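Local coordinates for amino acid ABC transporter, binding protein (Thermus thermophilus, PDB 3VV5) that binds (S)-2-aminoethyl-L-cysteine as the periplasmic solute-binding protein of an amino acid ABC transporter, at residues 44-49 / 190-195; 59-64 / 118-123. One frame throughout, in Å; residues are numbered along the deposited sequence.

Contact 1. Residues 44-49 / 190-195; sequences GAFPPF and RFVAKE. With SLZ (L-thialysine), chain C.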
loop_
_atom_site.group_PDB
_atom_site.type_symbol
_atom_site.label_atom_id
_atom_site.label_comp_id
_atom_site.label_asym_id
_atom_site.label_seq_id
_atom_site.Cartn_x
_atom_site.Cartn_y
_atom_site.Cartn_z
ATOM N N GLY A 44 6.019 -4.849 -4.271
ATOM C CA GLY A 44 6.169 -5.052 -5.707
ATOM C C GLY A 44 5.043 -5.908 -6.277
ATOM O O GLY A 44 5.167 -6.425 -7.383
ATOM N N ALA A 45 3.951 -6.073 -5.532
ATOM C CA ALA A 45 2.786 -6.792 -6.061
ATOM C C ALA A 45 1.472 -6.037 -5.847
ATOM O O ALA A 45 0.399 -6.645 -5.677
ATOM C CB ALA A 45 2.722 -8.217 -5.486
ATOM N N PHE A 46 1.547 -4.703 -5.873
ATOM C CA PHE A 46 0.372 -3.863 -5.577
ATOM C C PHE A 46 0.239 -2.726 -6.583
ATOM O O PHE A 46 0.470 -1.571 -6.232
ATOM C CB PHE A 46 0.490 -3.295 -4.141
ATOM C CG PHE A 46 -0.838 -2.999 -3.457
ATOM C CD1 PHE A 46 -1.830 -3.983 -3.355
ATOM C CD2 PHE A 46 -1.069 -1.763 -2.855
ATOM C CE1 PHE A 46 -3.038 -3.737 -2.671
ATOM C CE2 PHE A 46 -2.296 -1.486 -2.160
ATOM C CZ PHE A 46 -3.268 -2.469 -2.069
ATOM N N PRO A 47 -0.096 -3.046 -7.862
ATOM C CA PRO A 47 -0.218 -1.971 -8.842
ATOM C C PRO A 47 -1.474 -1.142 -8.537
ATOM O O PRO A 47 -2.517 -1.724 -8.177
ATOM C CB PRO A 47 -0.398 -2.728 -10.170
ATOM C CG PRO A 47 -1.072 -4.039 -9.759
ATOM C CD PRO A 47 -0.422 -4.376 -8.438
ATOM N N PRO A 48 -1.426 0.183 -8.755
ATOM C CA PRO A 48 -0.346 0.986 -9.368
ATOM C C PRO A 48 0.592 1.640 -8.352
ATOM O O PRO A 48 1.358 2.526 -8.717
ATOM C CB PRO A 48 -1.135 2.078 -10.109
ATOM C CG PRO A 48 -2.312 2.318 -9.191
ATOM C CD PRO A 48 -2.685 0.954 -8.666
ATOM N N PHE A 49 0.537 1.212 -7.097
ATOM C CA PHE A 49 1.346 1.833 -6.020
ATOM C C PHE A 49 2.803 1.382 -6.000
ATOM O O PHE A 49 3.729 2.219 -5.958
ATOM C CB PHE A 49 0.679 1.578 -4.668
ATOM C CG PHE A 49 -0.608 2.329 -4.508
ATOM C CD1 PHE A 49 -0.583 3.703 -4.240
ATOM C CD2 PHE A 49 -1.832 1.695 -4.664
ATOM C CE1 PHE A 49 -1.753 4.425 -4.134
ATOM C CE2 PHE A 49 -3.032 2.418 -4.540
ATOM C CZ PHE A 49 -2.989 3.786 -4.268
ATOM N N ARG A 190 -9.320 1.059 -3.043
ATOM C CA ARG A 190 -10.208 1.633 -4.057
ATOM C C ARG A 190 -9.498 1.997 -5.363
ATOM O O ARG A 190 -10.044 1.800 -6.446
ATOM C CB ARG A 190 -10.962 2.856 -3.492
ATOM C CG ARG A 190 -10.051 3.998 -3.003
ATOM C CD ARG A 190 -10.846 5.173 -2.418
ATOM N NE ARG A 190 -11.637 5.836 -3.457
ATOM C CZ ARG A 190 -12.704 6.601 -3.226
ATOM N NH1 ARG A 190 -13.130 6.812 -1.981
ATOM N NH2 ARG A 190 -13.349 7.152 -4.246
ATOM N N PHE A 191 -8.283 2.528 -5.256
ATOM C CA PHE A 191 -7.498 2.853 -6.454
ATOM C C PHE A 191 -6.967 1.603 -7.146
ATOM O O PHE A 191 -6.874 1.567 -8.369
ATOM C CB PHE A 191 -6.331 3.783 -6.103
ATOM C CG PHE A 191 -6.766 5.108 -5.541
ATOM C CD1 PHE A 191 -7.308 6.088 -6.381
ATOM C CD2 PHE A 191 -6.639 5.375 -4.180
ATOM C CE1 PHE A 191 -7.727 7.316 -5.875
ATOM C CE2 PHE A 191 -7.057 6.602 -3.653
ATOM C CZ PHE A 191 -7.603 7.572 -4.505
ATOM N N VAL A 192 -6.582 0.585 -6.378
ATOM C CA VAL A 192 -6.151 -0.647 -7.035
ATOM C C VAL A 192 -7.301 -1.366 -7.723
ATOM O O VAL A 192 -7.117 -1.857 -8.837
ATOM C CB VAL A 192 -5.125 -1.579 -6.241
ATOM C CG1 VAL A 192 -4.636 -1.007 -4.933
ATOM C CG2 VAL A 192 -5.526 -3.104 -6.210
ATOM N N ALA A 193 -8.487 -1.365 -7.106
ATOM C CA ALA A 193 -9.690 -1.926 -7.737
ATOM C C ALA A 193 -10.009 -1.205 -9.051
ATOM O O ALA A 193 -10.256 -1.839 -10.073
ATOM C CB ALA A 193 -10.892 -1.800 -6.784
ATOM N N LYS A 194 -10.000 0.125 -9.002
ATOM C CA LYS A 194 -10.362 0.952 -10.156
ATOM C C LYS A 194 -9.410 0.664 -11.312
ATOM O O LYS A 194 -9.852 0.464 -12.445
ATOM C CB LYS A 194 -10.330 2.438 -9.770
ATOM C CG LYS A 194 -10.910 3.402 -10.800
ATOM C CD LYS A 194 -11.238 4.784 -10.180
ATOM C CE LYS A 194 -12.261 4.676 -9.031
ATOM N NZ LYS A 194 -13.091 5.918 -8.853
ATOM N N GLU A 195 -8.114 0.628 -11.023
ATOM C CA GLU A 195 -7.123 0.395 -12.073
ATOM C C GLU A 195 -7.139 -1.017 -12.634
ATOM O O GLU A 195 -6.954 -1.184 -13.839
ATOM C CB GLU A 195 -5.716 0.786 -11.610
ATOM C CG GLU A 195 -4.633 0.713 -12.694
ATOM C CD GLU A 195 -4.997 1.440 -14.006
ATOM O OE1 GLU A 195 -4.627 0.920 -15.093
ATOM O OE2 GLU A 195 -5.623 2.528 -13.961
HETATM N N SLZ C . -3.557 -0.785 2.539
HETATM C CA SLZ C . -3.083 -2.163 2.800
HETATM C CB SLZ C . -1.687 -2.394 2.161
HETATM S SG SLZ C . -1.532 -3.423 0.657
HETATM C CD SLZ C . 0.276 -3.220 0.467
HETATM C CE SLZ C . 0.974 -4.049 -0.615
HETATM N NZ SLZ C . 2.177 -3.321 -1.051
HETATM C C SLZ C . -2.888 -2.235 4.312
HETATM O O SLZ C . -2.956 -3.348 4.857
HETATM O OXT SLZ C . -2.669 -1.154 4.905
HETATM O O HOH W 1 -4.580 -2.681 -9.814
#
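Phe-46 and Val-192 meet with the bound ligand close behind. The CG1 methyl of Val-192 sits over one face of the Phe-46 ring in a CH-pi contact, 3.8 Å from the ring centroid and 23° off its normal. It lies toward the rim, with Phe-46 CZ the closest ring atom at 3.5 Å. The opposite face carries the thioether of L-thialysine, whose SG is 3.4 Å from Phe-46 CZ. With CG anti to the backbone N (chi1 -152°), the Phe-46 ring is swung out between methyl and sulfur. Cutting Phe-46 back to alanine would remove the ring, and the ligand sulfur and the Val-192 methyl would probably lose the surface they both pack on. Phe-49 tightens the same patch. Phe-49 CE2 is 3.8 Å from Val-192 CG1, which lies at the ring edge, and Phe-49 CZ is 3.8 Å from Phe-191 CB. The Phe-49 ring also stacks on Tyr-120. Pro-47 O comes closer still, 3.3 Å from Val-192 CB. The solvent side is looser and holds the partly exposed Pro-47 ring and Glu-195. Pro-48, which follows a cis peptide bond, brings CD no nearer than 4.2 Å to Glu-195 CB. No direct hydrogen bond joins the segments. Instead a water donates to the carbonyl oxygens of Pro-47 and Val-192, at 2.8 Å from Val-192 O. The contact joins strand 45-46 and the loop after it to the start of helix 190-200. Through Phe-46 it contributes to the L-thialysine pocket in the cleft between two lobes, the ligand site typical of family 3 solute-binding proteins.

Contact 2. Residues 59-64 / 118-123; sequences TGFEVD and PHYCTG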
loop_
_atom_site.group_PDB
_atom_site.type_symbol
_atom_site.label_atom_id
_atom_site.label_comp_id
_atom_site.label_asym_id
_atom_site.label_seq_id
_atom_site.Cartn_x
_atom_site.Cartn_y
_atom_site.Cartn_z
ATOM N N THR A 59 8.228 -0.146 -10.146
ATOM C CA THR A 59 7.677 1.180 -10.412
ATOM C C THR A 59 6.339 1.351 -9.671
ATOM O O THR A 59 5.947 0.521 -8.805
ATOM C CB THR A 59 7.585 1.448 -11.955
ATOM O OG1 THR A 59 7.194 2.803 -12.220
ATOM C CG2 THR A 59 6.639 0.446 -12.639
ATOM N N GLY A 60 5.662 2.448 -9.965
ATOM C CA GLY A 60 4.402 2.762 -9.311
ATOM C C GLY A 60 4.483 4.093 -8.584
ATOM O O GLY A 60 5.565 4.656 -8.411
ATOM N N PHE A 61 3.325 4.597 -8.165
ATOM C CA PHE A 61 3.243 5.848 -7.389
ATOM C C PHE A 61 4.231 5.919 -6.221
ATOM O O PHE A 61 4.920 6.939 -6.027
ATOM C CB PHE A 61 1.806 6.025 -6.893
ATOM C CG PHE A 61 1.605 7.213 -6.028
ATOM C CD1 PHE A 61 1.680 8.505 -6.568
ATOM C CD2 PHE A 61 1.346 7.056 -4.671
ATOM C CE1 PHE A 61 1.496 9.630 -5.762
ATOM C CE2 PHE A 61 1.176 8.174 -3.844
ATOM C CZ PHE A 61 1.244 9.467 -4.389
ATOM N N GLU A 62 4.318 4.839 -5.449
ATOM C CA GLU A 62 5.180 4.834 -4.258
ATOM C C GLU A 62 6.662 4.780 -4.569
ATOM O O GLU A 62 7.471 5.316 -3.822
ATOM C CB GLU A 62 4.781 3.713 -3.291
ATOM C CG GLU A 62 3.492 4.044 -2.610
ATOM C CD GLU A 62 3.012 2.989 -1.624
ATOM O OE1 GLU A 62 2.780 1.832 -2.024
ATOM O OE2 GLU A 62 2.803 3.348 -0.452
ATOM N N VAL A 63 7.001 4.143 -5.681
ATOM C CA VAL A 63 8.386 4.074 -6.140
ATOM C C VAL A 63 8.854 5.443 -6.656
ATOM O O VAL A 63 9.950 5.912 -6.284
ATOM C CB VAL A 63 8.564 2.949 -7.174
ATOM C CG1 VAL A 63 9.987 2.923 -7.754
ATOM C CG2 VAL A 63 8.208 1.549 -6.537
ATOM N N ASP A 64 8.016 6.112 -7.453
ATOM C CA ASP A 64 8.325 7.497 -7.888
ATOM C C ASP A 64 8.473 8.444 -6.698
ATOM O O ASP A 64 9.389 9.271 -6.655
ATOM C CB ASP A 64 7.262 8.021 -8.847
ATOM C CG ASP A 64 7.408 7.447 -10.253
ATOM O OD1 ASP A 64 8.455 6.829 -10.540
ATOM O OD2 ASP A 64 6.485 7.633 -11.071
ATOM N N PRO A 118 1.075 10.951 6.531
ATOM C CA PRO A 118 0.654 10.075 5.426
ATOM C C PRO A 118 1.030 10.616 4.038
ATOM O O PRO A 118 0.987 11.820 3.819
ATOM C CB PRO A 118 -0.873 10.026 5.582
ATOM C CG PRO A 118 -1.224 11.306 6.309
ATOM C CD PRO A 118 -0.074 11.532 7.252
ATOM N N HIS A 119 1.418 9.733 3.120
ATOM C CA HIS A 119 1.717 10.154 1.749
ATOM C C HIS A 119 0.537 9.970 0.795
ATOM O O HIS A 119 0.619 10.379 -0.366
ATOM C CB HIS A 119 2.998 9.501 1.199
ATOM C CG HIS A 119 2.952 8.004 1.126
ATOM N ND1 HIS A 119 3.128 7.198 2.234
ATOM C CD2 HIS A 119 2.796 7.166 0.071
ATOM C CE1 HIS A 119 3.072 5.933 1.867
ATOM N NE2 HIS A 119 2.891 5.883 0.559
ATOM N N TYR A 120 -0.552 9.359 1.279
ATOM C CA TYR A 120 -1.842 9.386 0.566
ATOM C C TYR A 120 -3.000 8.913 1.441
ATOM O O TYR A 120 -2.802 8.384 2.534
ATOM C CB TYR A 120 -1.831 8.635 -0.786
ATOM C CG TYR A 120 -1.793 7.101 -0.767
ATOM C CD1 TYR A 120 -2.976 6.356 -0.821
ATOM C CD2 TYR A 120 -0.577 6.408 -0.789
ATOM C CE1 TYR A 120 -2.967 4.968 -0.843
ATOM C CE2 TYR A 120 -0.547 4.996 -0.819
ATOM C CZ TYR A 120 -1.757 4.289 -0.837
ATOM O OH TYR A 120 -1.768 2.912 -0.876
ATOM N N CYS A 121 -4.200 9.154 0.947
ATOM C CA CYS A 121 -5.417 8.760 1.635
ATOM C C CYS A 121 -6.244 7.924 0.695
ATOM O O CYS A 121 -6.217 8.121 -0.534
ATOM C CB CYS A 121 -6.195 9.978 2.122
ATOM S SG CYS A 121 -5.887 10.375 3.874
ATOM N N THR A 122 -6.974 6.973 1.273
ATOM C CA THR A 122 -7.633 5.959 0.479
ATOM C C THR A 122 -8.683 5.241 1.320
ATOM O O THR A 122 -9.009 5.650 2.431
ATOM C CB THR A 122 -6.577 4.942 -0.083
ATOM O OG1 THR A 122 -7.175 4.083 -1.060
ATOM C CG2 THR A 122 -5.958 4.086 1.025
ATOM N N GLY A 123 -9.188 4.136 0.804
ATOM C CA GLY A 123 -10.082 3.318 1.598
ATOM C C GLY A 123 -10.225 1.964 0.985
ATOM O O GLY A 123 -9.816 1.756 -0.175
#
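Phe-61 and Glu-62 reach from the start of helix 61-72 to His-119 and Tyr-120. Gly-60 stands just before them at the N-cap position, with backbone angles that suit glycine. Its carbonyl oxygen accepts the hydrogen bond from Asp-64 N in the first helical turn. Phe-61 comes next. Phe-61 CE2 is 3.9 Å from Tyr-120 CD2 and 4.2 Å from His-119 O, both near the plane of the Phe-61 ring at its edge. Glu-62 makes the polar bond. His-119 NE2 donates to Glu-62 OE2 at 2.7 Å, with an N-H...O angle of 162°. The acceptor lies in the imidazole plane, and OE2 offers the lone pair that points away from OE1. Carboxylate and imidazole are nearly coplanar. The Glu-62 chain runs extended beyond CG. His-119 holds CG between the backbone N and the carbonyl carbon (chi1 61°), which turns the NE2 edge of the ring to the acid. Glu-62 OE2 also lies at the edge of the Tyr-120 ring, 3.8 Å from Tyr-120 CE2, with the carboxylate turned 77° to that ring. The buried acid is gripped at both oxygens. OE1 accepts from Asn-50 ND2 and is hydrogen-bonded to Ser-102 OG, which also bonds Tyr-120 OH. Asn-50 and Ser-102 belong to the L-thialysine pocket, and a role for Glu-62 as a second-shell residue that positions them is likely. A classic beta bulge sets His-119 and Tyr-120 opposite the single residue Val-217 of strand 206-222. Helix 244-253 covers the contact through Ile-248 on Phe-61 and Tyr-245 on Tyr-120, and Cys-121 is tied to Cys-259 by a disulfide.

In the fold
Contact 2 is fully buried, whereas contact 1 is only partly so and takes a water into one side. Their centres lie 10 Å apart and they touch directly. Phe-49 O and Pro-48 O probably accept hydrogen bonds from the backbone N of Glu-62 and Phe-61. Phe-191 meets Thr-122 OG1. Segment 44-49 thus touches both helix 61-72 and helix 190-200. Chemistry follows place. Contact 1, facing the cleft, is apolar and touches the ligand itself. Contact 2, behind the pocket, is centred on a buried carboxylate that is linked to the ligand site by hydrogen bonds to the pocket residues Asn-50 and Ser-102.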